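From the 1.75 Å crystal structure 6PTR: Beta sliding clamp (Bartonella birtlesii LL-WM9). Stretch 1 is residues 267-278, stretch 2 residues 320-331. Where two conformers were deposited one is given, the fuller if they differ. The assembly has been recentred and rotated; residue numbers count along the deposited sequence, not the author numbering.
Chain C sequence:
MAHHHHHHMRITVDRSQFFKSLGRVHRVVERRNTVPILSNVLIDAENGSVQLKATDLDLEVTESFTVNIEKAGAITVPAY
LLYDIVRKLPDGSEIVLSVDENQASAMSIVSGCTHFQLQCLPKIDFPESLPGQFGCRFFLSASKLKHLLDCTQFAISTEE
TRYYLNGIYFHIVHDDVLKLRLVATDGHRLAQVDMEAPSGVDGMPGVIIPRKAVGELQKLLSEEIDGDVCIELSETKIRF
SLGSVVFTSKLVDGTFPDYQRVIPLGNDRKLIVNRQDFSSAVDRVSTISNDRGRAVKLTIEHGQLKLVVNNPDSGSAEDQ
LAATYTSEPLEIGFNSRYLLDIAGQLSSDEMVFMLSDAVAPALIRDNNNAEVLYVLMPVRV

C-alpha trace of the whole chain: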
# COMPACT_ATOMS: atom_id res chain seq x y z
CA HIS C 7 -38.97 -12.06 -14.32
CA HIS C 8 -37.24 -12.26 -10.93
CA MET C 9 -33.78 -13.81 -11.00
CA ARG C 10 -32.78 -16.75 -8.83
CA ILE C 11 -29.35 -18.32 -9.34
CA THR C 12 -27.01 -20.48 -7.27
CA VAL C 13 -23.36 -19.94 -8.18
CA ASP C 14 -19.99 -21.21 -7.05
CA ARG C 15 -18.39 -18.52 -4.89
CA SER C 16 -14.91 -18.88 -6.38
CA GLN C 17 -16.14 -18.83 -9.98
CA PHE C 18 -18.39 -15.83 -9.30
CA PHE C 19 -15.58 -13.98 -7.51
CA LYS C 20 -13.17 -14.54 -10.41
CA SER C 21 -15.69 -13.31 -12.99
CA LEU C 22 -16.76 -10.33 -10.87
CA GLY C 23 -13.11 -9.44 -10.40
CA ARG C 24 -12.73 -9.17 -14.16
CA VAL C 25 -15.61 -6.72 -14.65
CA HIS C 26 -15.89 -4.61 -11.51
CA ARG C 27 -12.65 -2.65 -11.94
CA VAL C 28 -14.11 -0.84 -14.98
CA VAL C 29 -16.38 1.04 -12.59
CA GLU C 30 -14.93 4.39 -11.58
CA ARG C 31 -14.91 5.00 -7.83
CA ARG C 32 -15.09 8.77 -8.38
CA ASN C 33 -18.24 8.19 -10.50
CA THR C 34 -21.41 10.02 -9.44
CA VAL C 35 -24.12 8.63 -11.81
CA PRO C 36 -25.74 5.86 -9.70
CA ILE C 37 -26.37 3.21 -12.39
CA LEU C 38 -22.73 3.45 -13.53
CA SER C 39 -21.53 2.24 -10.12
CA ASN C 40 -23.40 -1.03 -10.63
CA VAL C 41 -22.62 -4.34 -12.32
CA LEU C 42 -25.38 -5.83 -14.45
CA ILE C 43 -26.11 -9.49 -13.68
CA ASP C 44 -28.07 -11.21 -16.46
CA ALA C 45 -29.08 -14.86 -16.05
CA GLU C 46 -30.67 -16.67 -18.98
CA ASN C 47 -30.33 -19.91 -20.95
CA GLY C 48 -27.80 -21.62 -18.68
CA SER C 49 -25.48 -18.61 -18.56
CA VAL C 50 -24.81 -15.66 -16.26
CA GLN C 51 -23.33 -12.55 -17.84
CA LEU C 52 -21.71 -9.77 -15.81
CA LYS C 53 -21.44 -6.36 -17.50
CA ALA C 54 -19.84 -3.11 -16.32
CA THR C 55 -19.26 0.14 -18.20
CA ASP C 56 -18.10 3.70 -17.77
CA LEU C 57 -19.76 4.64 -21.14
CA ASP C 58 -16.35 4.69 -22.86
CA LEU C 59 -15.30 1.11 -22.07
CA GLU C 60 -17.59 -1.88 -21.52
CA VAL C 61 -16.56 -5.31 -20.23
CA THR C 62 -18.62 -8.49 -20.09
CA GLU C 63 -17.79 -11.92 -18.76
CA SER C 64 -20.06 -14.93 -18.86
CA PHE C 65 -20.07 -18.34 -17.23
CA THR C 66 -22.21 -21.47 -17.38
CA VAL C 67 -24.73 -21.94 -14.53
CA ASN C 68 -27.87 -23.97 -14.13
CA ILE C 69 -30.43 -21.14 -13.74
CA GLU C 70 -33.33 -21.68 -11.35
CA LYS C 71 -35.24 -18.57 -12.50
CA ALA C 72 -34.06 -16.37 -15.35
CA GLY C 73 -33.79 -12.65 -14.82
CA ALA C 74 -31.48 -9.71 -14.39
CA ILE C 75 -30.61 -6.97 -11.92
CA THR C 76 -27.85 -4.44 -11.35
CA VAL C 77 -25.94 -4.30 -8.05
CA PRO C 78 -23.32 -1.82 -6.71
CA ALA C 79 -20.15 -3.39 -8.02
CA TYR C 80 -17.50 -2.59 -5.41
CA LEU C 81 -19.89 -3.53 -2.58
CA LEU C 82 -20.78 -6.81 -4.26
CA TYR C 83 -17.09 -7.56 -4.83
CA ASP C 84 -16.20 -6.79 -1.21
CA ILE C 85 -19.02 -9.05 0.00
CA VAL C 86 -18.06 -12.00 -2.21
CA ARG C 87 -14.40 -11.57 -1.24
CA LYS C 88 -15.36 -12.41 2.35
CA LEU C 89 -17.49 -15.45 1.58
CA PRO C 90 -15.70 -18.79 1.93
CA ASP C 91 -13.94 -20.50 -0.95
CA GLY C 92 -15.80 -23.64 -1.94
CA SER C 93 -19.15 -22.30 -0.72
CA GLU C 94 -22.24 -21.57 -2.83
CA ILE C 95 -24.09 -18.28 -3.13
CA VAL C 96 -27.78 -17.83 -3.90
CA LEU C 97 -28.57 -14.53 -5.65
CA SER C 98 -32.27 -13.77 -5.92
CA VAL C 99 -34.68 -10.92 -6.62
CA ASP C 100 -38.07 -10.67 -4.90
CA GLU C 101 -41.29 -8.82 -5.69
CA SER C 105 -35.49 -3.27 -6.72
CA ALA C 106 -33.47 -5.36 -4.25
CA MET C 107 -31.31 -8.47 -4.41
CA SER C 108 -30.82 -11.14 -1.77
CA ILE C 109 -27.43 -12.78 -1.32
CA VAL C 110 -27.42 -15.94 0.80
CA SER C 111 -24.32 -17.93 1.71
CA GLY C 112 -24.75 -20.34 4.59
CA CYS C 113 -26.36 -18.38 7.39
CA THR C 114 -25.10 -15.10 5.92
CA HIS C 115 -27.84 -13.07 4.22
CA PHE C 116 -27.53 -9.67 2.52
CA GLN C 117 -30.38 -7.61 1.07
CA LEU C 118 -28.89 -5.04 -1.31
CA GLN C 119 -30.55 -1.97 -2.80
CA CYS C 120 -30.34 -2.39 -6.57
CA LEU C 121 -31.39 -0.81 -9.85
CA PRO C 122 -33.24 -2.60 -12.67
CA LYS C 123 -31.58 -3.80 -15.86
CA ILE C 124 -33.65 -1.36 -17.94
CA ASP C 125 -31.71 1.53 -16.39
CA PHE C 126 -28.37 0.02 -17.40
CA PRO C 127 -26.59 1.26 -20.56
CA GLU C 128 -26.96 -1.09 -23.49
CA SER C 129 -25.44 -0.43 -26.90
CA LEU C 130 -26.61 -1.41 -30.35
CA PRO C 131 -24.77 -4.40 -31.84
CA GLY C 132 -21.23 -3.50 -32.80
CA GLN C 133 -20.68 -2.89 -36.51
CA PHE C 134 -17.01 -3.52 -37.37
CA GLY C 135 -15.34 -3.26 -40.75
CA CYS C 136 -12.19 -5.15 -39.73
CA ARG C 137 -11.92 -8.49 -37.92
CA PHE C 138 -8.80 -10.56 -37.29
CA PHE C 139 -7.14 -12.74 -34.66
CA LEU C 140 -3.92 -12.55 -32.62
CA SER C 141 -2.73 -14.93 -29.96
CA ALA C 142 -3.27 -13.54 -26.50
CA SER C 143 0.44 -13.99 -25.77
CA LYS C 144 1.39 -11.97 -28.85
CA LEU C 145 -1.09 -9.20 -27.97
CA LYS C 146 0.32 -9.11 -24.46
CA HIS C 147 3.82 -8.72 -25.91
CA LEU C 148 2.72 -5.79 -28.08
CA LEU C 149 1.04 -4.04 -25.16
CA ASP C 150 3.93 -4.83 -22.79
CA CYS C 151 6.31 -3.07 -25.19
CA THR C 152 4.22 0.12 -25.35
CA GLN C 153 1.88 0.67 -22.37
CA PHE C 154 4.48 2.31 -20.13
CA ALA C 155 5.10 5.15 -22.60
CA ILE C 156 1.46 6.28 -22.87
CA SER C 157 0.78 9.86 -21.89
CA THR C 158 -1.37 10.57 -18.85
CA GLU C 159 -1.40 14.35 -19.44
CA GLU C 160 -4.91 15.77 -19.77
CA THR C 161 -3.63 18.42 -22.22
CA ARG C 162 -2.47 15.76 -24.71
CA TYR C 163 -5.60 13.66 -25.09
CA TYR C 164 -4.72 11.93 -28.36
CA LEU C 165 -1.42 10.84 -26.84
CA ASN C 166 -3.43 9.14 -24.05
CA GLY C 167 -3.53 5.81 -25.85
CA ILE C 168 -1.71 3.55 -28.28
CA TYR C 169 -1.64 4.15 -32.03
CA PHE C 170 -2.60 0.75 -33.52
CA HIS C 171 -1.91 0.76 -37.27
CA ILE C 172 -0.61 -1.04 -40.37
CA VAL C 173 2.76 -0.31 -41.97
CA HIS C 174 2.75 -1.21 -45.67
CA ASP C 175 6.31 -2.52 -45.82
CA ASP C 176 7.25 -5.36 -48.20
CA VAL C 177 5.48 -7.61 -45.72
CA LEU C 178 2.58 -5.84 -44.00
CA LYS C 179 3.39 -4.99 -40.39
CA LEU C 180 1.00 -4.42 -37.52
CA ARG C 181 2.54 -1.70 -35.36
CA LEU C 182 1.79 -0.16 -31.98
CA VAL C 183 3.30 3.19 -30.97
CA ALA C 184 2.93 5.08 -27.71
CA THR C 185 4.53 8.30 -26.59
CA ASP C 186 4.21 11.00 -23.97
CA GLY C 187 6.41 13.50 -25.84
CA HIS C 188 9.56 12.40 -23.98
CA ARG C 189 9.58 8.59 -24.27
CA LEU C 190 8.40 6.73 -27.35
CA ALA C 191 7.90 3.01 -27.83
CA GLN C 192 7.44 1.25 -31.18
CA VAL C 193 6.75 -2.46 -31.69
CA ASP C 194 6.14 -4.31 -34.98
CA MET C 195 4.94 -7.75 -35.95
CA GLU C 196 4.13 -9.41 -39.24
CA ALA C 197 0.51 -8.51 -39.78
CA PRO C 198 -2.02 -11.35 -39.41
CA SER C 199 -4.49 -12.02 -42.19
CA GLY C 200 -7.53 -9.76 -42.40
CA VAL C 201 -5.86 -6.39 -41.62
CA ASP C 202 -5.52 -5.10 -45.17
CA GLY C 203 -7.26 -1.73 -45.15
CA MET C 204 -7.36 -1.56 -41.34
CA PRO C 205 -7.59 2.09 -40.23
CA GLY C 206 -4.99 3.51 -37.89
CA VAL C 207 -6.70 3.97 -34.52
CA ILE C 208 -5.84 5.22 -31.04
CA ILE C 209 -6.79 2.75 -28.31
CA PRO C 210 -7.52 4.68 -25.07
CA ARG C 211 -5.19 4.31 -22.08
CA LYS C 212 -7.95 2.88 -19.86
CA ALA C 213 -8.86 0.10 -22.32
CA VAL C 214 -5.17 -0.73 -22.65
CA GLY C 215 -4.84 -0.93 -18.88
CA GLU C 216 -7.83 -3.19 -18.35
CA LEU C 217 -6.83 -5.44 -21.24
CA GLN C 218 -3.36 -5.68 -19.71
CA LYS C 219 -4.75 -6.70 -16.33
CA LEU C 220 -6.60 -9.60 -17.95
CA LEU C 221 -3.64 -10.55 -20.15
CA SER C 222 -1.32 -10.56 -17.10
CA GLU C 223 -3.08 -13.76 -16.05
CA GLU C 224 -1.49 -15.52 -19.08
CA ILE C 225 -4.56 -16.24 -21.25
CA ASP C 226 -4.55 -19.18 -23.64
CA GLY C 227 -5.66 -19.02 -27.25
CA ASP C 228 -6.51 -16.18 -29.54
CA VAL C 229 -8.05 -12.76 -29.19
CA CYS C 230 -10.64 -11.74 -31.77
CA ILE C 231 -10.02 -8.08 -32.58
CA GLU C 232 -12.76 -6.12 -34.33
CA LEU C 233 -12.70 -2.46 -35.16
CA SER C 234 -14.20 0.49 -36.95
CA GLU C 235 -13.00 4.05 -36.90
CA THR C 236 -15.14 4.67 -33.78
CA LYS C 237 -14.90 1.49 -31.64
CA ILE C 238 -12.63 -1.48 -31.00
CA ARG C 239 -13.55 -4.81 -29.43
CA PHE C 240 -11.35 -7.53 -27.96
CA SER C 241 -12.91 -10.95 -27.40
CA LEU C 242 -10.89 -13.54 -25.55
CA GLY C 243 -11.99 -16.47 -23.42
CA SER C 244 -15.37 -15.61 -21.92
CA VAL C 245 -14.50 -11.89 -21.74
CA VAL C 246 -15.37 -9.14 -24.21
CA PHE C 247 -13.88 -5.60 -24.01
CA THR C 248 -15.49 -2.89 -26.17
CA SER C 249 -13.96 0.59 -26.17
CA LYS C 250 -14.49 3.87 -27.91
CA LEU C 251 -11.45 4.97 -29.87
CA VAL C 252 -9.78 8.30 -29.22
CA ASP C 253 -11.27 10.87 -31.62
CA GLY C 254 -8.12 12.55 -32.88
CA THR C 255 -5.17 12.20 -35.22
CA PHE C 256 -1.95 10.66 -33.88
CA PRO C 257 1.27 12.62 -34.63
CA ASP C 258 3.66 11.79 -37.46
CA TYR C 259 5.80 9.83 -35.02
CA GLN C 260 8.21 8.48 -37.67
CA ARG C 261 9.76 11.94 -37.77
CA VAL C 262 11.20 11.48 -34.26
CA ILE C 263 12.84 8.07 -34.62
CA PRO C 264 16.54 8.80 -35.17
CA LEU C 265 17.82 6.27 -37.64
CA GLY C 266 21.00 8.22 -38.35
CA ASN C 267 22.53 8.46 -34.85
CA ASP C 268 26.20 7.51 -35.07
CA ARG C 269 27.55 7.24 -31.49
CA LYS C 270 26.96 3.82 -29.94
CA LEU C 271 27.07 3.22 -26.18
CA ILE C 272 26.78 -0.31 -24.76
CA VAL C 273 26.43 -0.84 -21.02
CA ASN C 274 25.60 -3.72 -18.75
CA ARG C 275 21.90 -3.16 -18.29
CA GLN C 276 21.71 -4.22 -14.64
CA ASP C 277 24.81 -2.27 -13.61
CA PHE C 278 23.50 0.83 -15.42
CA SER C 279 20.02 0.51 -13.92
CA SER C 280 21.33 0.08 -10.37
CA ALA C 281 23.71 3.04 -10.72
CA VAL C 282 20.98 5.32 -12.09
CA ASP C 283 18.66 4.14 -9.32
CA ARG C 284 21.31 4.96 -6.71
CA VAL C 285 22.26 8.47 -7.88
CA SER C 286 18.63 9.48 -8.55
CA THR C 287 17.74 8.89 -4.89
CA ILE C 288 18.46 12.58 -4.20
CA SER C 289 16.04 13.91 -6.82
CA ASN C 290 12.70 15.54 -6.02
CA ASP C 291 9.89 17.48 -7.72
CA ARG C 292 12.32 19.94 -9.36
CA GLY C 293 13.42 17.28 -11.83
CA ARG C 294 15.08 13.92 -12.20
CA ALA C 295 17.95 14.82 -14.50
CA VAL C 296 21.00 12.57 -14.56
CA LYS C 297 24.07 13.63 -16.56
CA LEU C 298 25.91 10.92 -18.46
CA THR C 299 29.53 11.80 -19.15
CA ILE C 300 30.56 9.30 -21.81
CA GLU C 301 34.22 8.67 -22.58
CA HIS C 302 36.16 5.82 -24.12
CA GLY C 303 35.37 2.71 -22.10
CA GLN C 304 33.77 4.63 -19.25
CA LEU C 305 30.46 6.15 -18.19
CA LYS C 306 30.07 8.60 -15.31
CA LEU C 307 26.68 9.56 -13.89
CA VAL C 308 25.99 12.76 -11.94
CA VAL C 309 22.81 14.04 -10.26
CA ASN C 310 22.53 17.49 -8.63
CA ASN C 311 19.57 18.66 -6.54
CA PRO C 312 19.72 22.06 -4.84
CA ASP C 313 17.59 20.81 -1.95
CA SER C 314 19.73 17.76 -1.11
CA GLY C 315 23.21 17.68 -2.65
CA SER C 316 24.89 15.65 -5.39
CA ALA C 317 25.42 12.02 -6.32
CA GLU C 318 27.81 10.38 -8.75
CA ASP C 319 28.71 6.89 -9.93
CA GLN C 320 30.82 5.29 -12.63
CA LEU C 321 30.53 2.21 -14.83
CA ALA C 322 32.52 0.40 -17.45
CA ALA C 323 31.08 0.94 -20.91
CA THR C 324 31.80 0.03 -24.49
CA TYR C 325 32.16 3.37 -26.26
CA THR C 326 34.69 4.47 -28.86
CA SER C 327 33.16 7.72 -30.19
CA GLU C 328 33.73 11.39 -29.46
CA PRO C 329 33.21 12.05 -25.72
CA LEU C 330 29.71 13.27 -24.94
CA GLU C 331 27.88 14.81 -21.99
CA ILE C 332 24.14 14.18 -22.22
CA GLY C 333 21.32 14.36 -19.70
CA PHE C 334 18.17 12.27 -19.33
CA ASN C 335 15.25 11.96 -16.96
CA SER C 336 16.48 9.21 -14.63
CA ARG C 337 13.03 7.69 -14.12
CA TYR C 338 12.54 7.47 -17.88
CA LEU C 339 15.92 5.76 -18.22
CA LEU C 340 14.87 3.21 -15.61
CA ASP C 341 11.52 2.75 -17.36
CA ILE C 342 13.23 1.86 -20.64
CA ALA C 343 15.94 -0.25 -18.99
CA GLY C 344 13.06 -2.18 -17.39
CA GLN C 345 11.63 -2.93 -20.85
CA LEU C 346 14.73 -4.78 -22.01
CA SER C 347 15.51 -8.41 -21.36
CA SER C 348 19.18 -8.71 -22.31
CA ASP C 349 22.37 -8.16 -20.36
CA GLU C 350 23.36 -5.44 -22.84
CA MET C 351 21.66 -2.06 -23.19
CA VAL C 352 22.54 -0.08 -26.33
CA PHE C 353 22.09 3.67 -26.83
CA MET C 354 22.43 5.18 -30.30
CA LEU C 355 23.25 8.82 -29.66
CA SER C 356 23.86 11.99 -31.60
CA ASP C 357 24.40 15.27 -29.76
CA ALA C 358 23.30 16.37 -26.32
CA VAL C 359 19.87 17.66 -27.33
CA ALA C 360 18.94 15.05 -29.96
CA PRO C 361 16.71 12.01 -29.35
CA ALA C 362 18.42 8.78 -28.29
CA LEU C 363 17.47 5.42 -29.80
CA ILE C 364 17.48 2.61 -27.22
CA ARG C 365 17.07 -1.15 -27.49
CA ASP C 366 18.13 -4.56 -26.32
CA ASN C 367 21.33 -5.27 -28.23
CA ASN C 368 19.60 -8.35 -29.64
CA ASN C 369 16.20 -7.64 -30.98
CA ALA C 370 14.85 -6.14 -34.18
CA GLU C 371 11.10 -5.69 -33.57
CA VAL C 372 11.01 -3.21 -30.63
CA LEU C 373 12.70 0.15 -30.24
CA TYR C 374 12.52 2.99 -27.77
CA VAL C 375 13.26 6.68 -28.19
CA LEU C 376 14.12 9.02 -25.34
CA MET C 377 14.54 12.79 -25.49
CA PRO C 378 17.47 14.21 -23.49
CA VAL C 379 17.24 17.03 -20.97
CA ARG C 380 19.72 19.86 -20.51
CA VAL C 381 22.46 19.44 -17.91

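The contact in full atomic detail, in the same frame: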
# COMPACT_ATOMS: atom_id res chain seq x y z
N ASN C 267 21.60 8.25 -35.96
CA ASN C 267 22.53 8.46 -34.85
C ASN C 267 23.76 7.58 -35.00
O ASN C 267 23.66 6.41 -35.35
CB ASN C 267 21.84 8.17 -33.51
CG ASN C 267 20.86 9.22 -33.11
OD1 ASN C 267 20.61 10.18 -33.85
ND2 ASN C 267 20.26 9.05 -31.93
N ASP C 268 24.94 8.15 -34.71
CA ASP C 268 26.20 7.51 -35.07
C ASP C 268 27.17 7.31 -33.91
O ASP C 268 28.33 6.97 -34.16
CB ASP C 268 26.89 8.33 -36.18
CG ASP C 268 27.20 9.75 -35.75
OD1 ASP C 268 26.53 10.27 -34.83
OD2 ASP C 268 28.12 10.36 -36.32
N ARG C 269 26.76 7.56 -32.68
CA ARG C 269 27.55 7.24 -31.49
C ARG C 269 26.87 6.11 -30.74
O ARG C 269 25.74 6.28 -30.26
CB ARG C 269 27.68 8.45 -30.57
CG ARG C 269 28.31 9.66 -31.23
CD ARG C 269 28.60 10.76 -30.22
NE ARG C 269 28.30 12.08 -30.75
CZ ARG C 269 28.77 13.22 -30.25
NH1 ARG C 269 29.61 13.20 -29.22
NH2 ARG C 269 28.43 14.38 -30.80
N LYS C 270 27.56 4.99 -30.58
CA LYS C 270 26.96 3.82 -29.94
C LYS C 270 27.55 3.61 -28.56
O LYS C 270 28.77 3.53 -28.41
CB LYS C 270 27.17 2.57 -30.80
CG LYS C 270 26.56 1.30 -30.19
CD LYS C 270 26.37 0.21 -31.26
CE LYS C 270 27.54 -0.69 -31.41
NZ LYS C 270 27.21 -1.81 -32.36
N LEU C 271 26.68 3.51 -27.55
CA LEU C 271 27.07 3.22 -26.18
C LEU C 271 26.45 1.89 -25.78
O LEU C 271 25.24 1.71 -25.93
CB LEU C 271 26.61 4.33 -25.24
CG LEU C 271 26.62 4.04 -23.73
CD1 LEU C 271 28.06 3.81 -23.25
CD2 LEU C 271 25.96 5.16 -22.91
N ILE C 272 27.27 0.96 -25.30
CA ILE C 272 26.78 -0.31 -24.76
C ILE C 272 27.16 -0.37 -23.29
O ILE C 272 28.32 -0.16 -22.93
CB ILE C 272 27.35 -1.54 -25.48
CG1 ILE C 272 27.22 -1.42 -27.00
CG2 ILE C 272 26.63 -2.77 -24.97
CD1 ILE C 272 27.91 -2.56 -27.75
N VAL C 273 26.18 -0.70 -22.44
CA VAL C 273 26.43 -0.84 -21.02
C VAL C 273 25.78 -2.13 -20.55
O VAL C 273 24.85 -2.65 -21.17
CB VAL C 273 25.89 0.37 -20.20
CG1 VAL C 273 26.62 1.65 -20.59
CG2 VAL C 273 24.40 0.52 -20.41
N ASN C 274 26.29 -2.65 -19.44
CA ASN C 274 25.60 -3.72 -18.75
C ASN C 274 24.30 -3.17 -18.19
O ASN C 274 24.32 -2.23 -17.39
CB ASN C 274 26.46 -4.29 -17.63
CG ASN C 274 25.77 -5.39 -16.87
OD1 ASN C 274 24.85 -5.15 -16.10
ND2 ASN C 274 26.23 -6.62 -17.07
N ARG C 275 23.19 -3.77 -18.60
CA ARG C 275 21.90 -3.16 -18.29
C ARG C 275 21.65 -3.09 -16.79
O ARG C 275 21.16 -2.07 -16.28
CB ARG C 275 20.77 -3.93 -18.98
CG ARG C 275 19.41 -3.32 -18.77
CD ARG C 275 18.39 -3.98 -19.62
NE ARG C 275 18.27 -5.38 -19.27
CZ ARG C 275 17.45 -5.84 -18.33
NH1 ARG C 275 16.65 -5.02 -17.67
NH2 ARG C 275 17.43 -7.14 -18.07
N GLN C 276 21.97 -4.16 -16.07
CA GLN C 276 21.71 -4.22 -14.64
C GLN C 276 22.61 -3.25 -13.88
O GLN C 276 22.17 -2.56 -12.95
CB GLN C 276 21.91 -5.66 -14.16
CG GLN C 276 20.96 -6.70 -14.81
CD GLN C 276 21.30 -7.12 -16.27
OE1 GLN C 276 22.38 -6.85 -16.81
NE2 GLN C 276 20.34 -7.79 -16.91
N ASP C 277 23.88 -3.19 -14.26
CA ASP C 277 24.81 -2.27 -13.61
C ASP C 277 24.40 -0.82 -13.86
O ASP C 277 24.50 0.02 -12.96
CB ASP C 277 26.23 -2.53 -14.12
CG ASP C 277 26.77 -3.87 -13.68
OD1 ASP C 277 26.22 -4.48 -12.73
OD2 ASP C 277 27.76 -4.31 -14.27
N PHE C 278 23.96 -0.52 -15.09
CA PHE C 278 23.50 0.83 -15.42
C PHE C 278 22.24 1.18 -14.65
O PHE C 278 22.13 2.27 -14.06
CB PHE C 278 23.24 0.92 -16.93
CG PHE C 278 22.68 2.24 -17.39
CD1 PHE C 278 23.51 3.34 -17.55
CD2 PHE C 278 21.33 2.39 -17.64
CE1 PHE C 278 23.00 4.55 -17.97
CE2 PHE C 278 20.81 3.61 -18.04
CZ PHE C 278 21.64 4.68 -18.22
N GLN C 320 30.06 5.53 -11.41
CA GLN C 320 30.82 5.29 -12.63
C GLN C 320 30.69 3.82 -13.01
O GLN C 320 30.61 2.95 -12.14
CB GLN C 320 32.29 5.69 -12.42
CG GLN C 320 33.19 5.51 -13.62
CD GLN C 320 34.55 6.15 -13.40
OE1 GLN C 320 34.68 7.10 -12.62
NE2 GLN C 320 35.56 5.64 -14.08
N LEU C 321 30.66 3.56 -14.31
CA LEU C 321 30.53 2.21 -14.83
C LEU C 321 31.46 2.02 -16.01
O LEU C 321 31.74 2.97 -16.75
CB LEU C 321 29.11 1.90 -15.32
CG LEU C 321 27.94 2.19 -14.40
CD1 LEU C 321 26.73 2.43 -15.27
CD2 LEU C 321 27.74 0.99 -13.50
N ALA C 322 31.91 0.78 -16.19
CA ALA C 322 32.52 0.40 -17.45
C ALA C 322 31.49 0.50 -18.57
O ALA C 322 30.28 0.32 -18.36
CB ALA C 322 33.08 -1.02 -17.37
N ALA C 323 31.96 0.84 -19.76
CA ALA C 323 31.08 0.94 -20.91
C ALA C 323 31.89 0.59 -22.14
O ALA C 323 33.11 0.69 -22.14
CB ALA C 323 30.47 2.34 -21.04
N THR C 324 31.19 0.16 -23.18
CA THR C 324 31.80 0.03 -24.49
C THR C 324 31.41 1.28 -25.28
O THR C 324 30.23 1.53 -25.53
CB THR C 324 31.35 -1.25 -25.17
OG1 THR C 324 31.77 -2.36 -24.38
CG2 THR C 324 31.95 -1.36 -26.55
N TYR C 325 32.40 2.09 -25.61
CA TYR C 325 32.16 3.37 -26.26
C TYR C 325 33.47 3.83 -26.85
O TYR C 325 34.47 3.94 -26.13
CB TYR C 325 31.62 4.40 -25.29
CG TYR C 325 31.22 5.71 -25.91
CD1 TYR C 325 29.95 5.89 -26.44
CD2 TYR C 325 32.11 6.80 -25.94
CE1 TYR C 325 29.57 7.08 -27.01
CE2 TYR C 325 31.73 8.01 -26.50
CZ TYR C 325 30.46 8.14 -27.02
OH TYR C 325 30.05 9.33 -27.58
N THR C 326 33.48 4.08 -28.16
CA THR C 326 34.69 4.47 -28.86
C THR C 326 34.51 5.76 -29.66
O THR C 326 35.37 6.07 -30.49
CB THR C 326 35.15 3.33 -29.79
OG1 THR C 326 34.13 3.03 -30.75
CG2 THR C 326 35.45 2.07 -29.00
N SER C 327 33.44 6.52 -29.42
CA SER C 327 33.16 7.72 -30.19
C SER C 327 33.70 8.96 -29.48
O SER C 327 34.37 8.89 -28.45
CB SER C 327 31.66 7.85 -30.45
OG SER C 327 31.14 6.71 -31.12
N GLU C 328 33.39 10.11 -30.06
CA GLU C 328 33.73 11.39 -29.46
C GLU C 328 33.09 11.50 -28.08
O GLU C 328 31.90 11.17 -27.94
CB GLU C 328 33.25 12.51 -30.38
CG GLU C 328 33.57 13.93 -29.94
CD GLU C 328 32.90 14.97 -30.83
OE1 GLU C 328 32.34 14.58 -31.88
OE2 GLU C 328 32.95 16.17 -30.49
N PRO C 329 33.82 11.91 -27.05
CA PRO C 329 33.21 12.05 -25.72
C PRO C 329 31.95 12.91 -25.77
O PRO C 329 31.82 13.82 -26.58
CB PRO C 329 34.31 12.71 -24.89
CG PRO C 329 35.61 12.24 -25.58
CD PRO C 329 35.26 12.22 -27.04
N LEU C 330 31.00 12.59 -24.90
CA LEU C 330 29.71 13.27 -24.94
C LEU C 330 29.19 13.41 -23.52
O LEU C 330 29.26 12.47 -22.73
CB LEU C 330 28.71 12.49 -25.80
CG LEU C 330 27.25 12.95 -25.85
CD1 LEU C 330 27.12 14.34 -26.44
CD2 LEU C 330 26.43 11.96 -26.66
N GLU C 331 28.64 14.58 -23.21
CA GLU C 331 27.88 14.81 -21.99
C GLU C 331 26.42 15.00 -22.38
O GLU C 331 26.11 15.89 -23.19
CB GLU C 331 28.39 16.03 -21.22
CG GLU C 331 29.80 15.88 -20.69
CD GLU C 331 30.13 16.95 -19.65
OE1 GLU C 331 30.42 18.09 -20.04
OE2 GLU C 331 30.07 16.64 -18.44
O HOH W 1 31.09 3.83 -29.72
O HOH W 2 28.60 -1.84 -18.19

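The backbone pairing here is brief: a single antiparallel bridge joins Ile272 and Thr324. Ile272 N donates to Thr324 O at 3.0 Å and Thr324 N returns the bond to Ile272 O at 2.9 Å, both nearly straight. Their side chains run alongside each other, CB to CB 4.0 Å, and two beta-branched residues suit so extended a pair.

Beyond the bridge, water replaces direct pairing on both flanks. Water 1 donates to Lys270 O (2.7 Å), accepts from Thr326 N (2.9 Å) and lies 3.2 Å from Ser327 OG. Water 2 accepts from Asn274 N and donates to Ala322 O, each at 2.7 Å. The two stretches can thus separate without leaving these backbone groups unpaired.

Apolar packing fills the buried side. Leu271 CD1 reaches Ala323 CB at 3.6 Å, and Val273 CG1 meets that same methyl at 3.9 Å, so one small alanine serves two larger neighbours. Leu271 CB also rests 3.9 Å from Tyr325 CD1. Farther on, Leu321 points toward the start of the helix: its CD1 lies 4.0 Å from Phe278 CD1, and its CD2 3.4 Å from Asp277 O. Asn274 caps that helix, its OD1 accepting from Asp277 N at 2.9 Å.

At the other end, Arg269 contributes the most covered area, 126 Å². Its long side chain passes Tyr325, CD to OH 3.3 Å, and brings NH1 to Glu328 O in a weak 3.3 Å hydrogen bond. Tyr325 OH donates to this same carbonyl at 2.6 Å, so one acceptor gathers both side chains. Leu330 CD1 covers one guanidinium face; Glu328 OE1 lies over the opposite face, 4.1 Å from NH1, offering charge attraction without a salt bridge. Arginine suits this place by combining aliphatic reach with a flat, charged end.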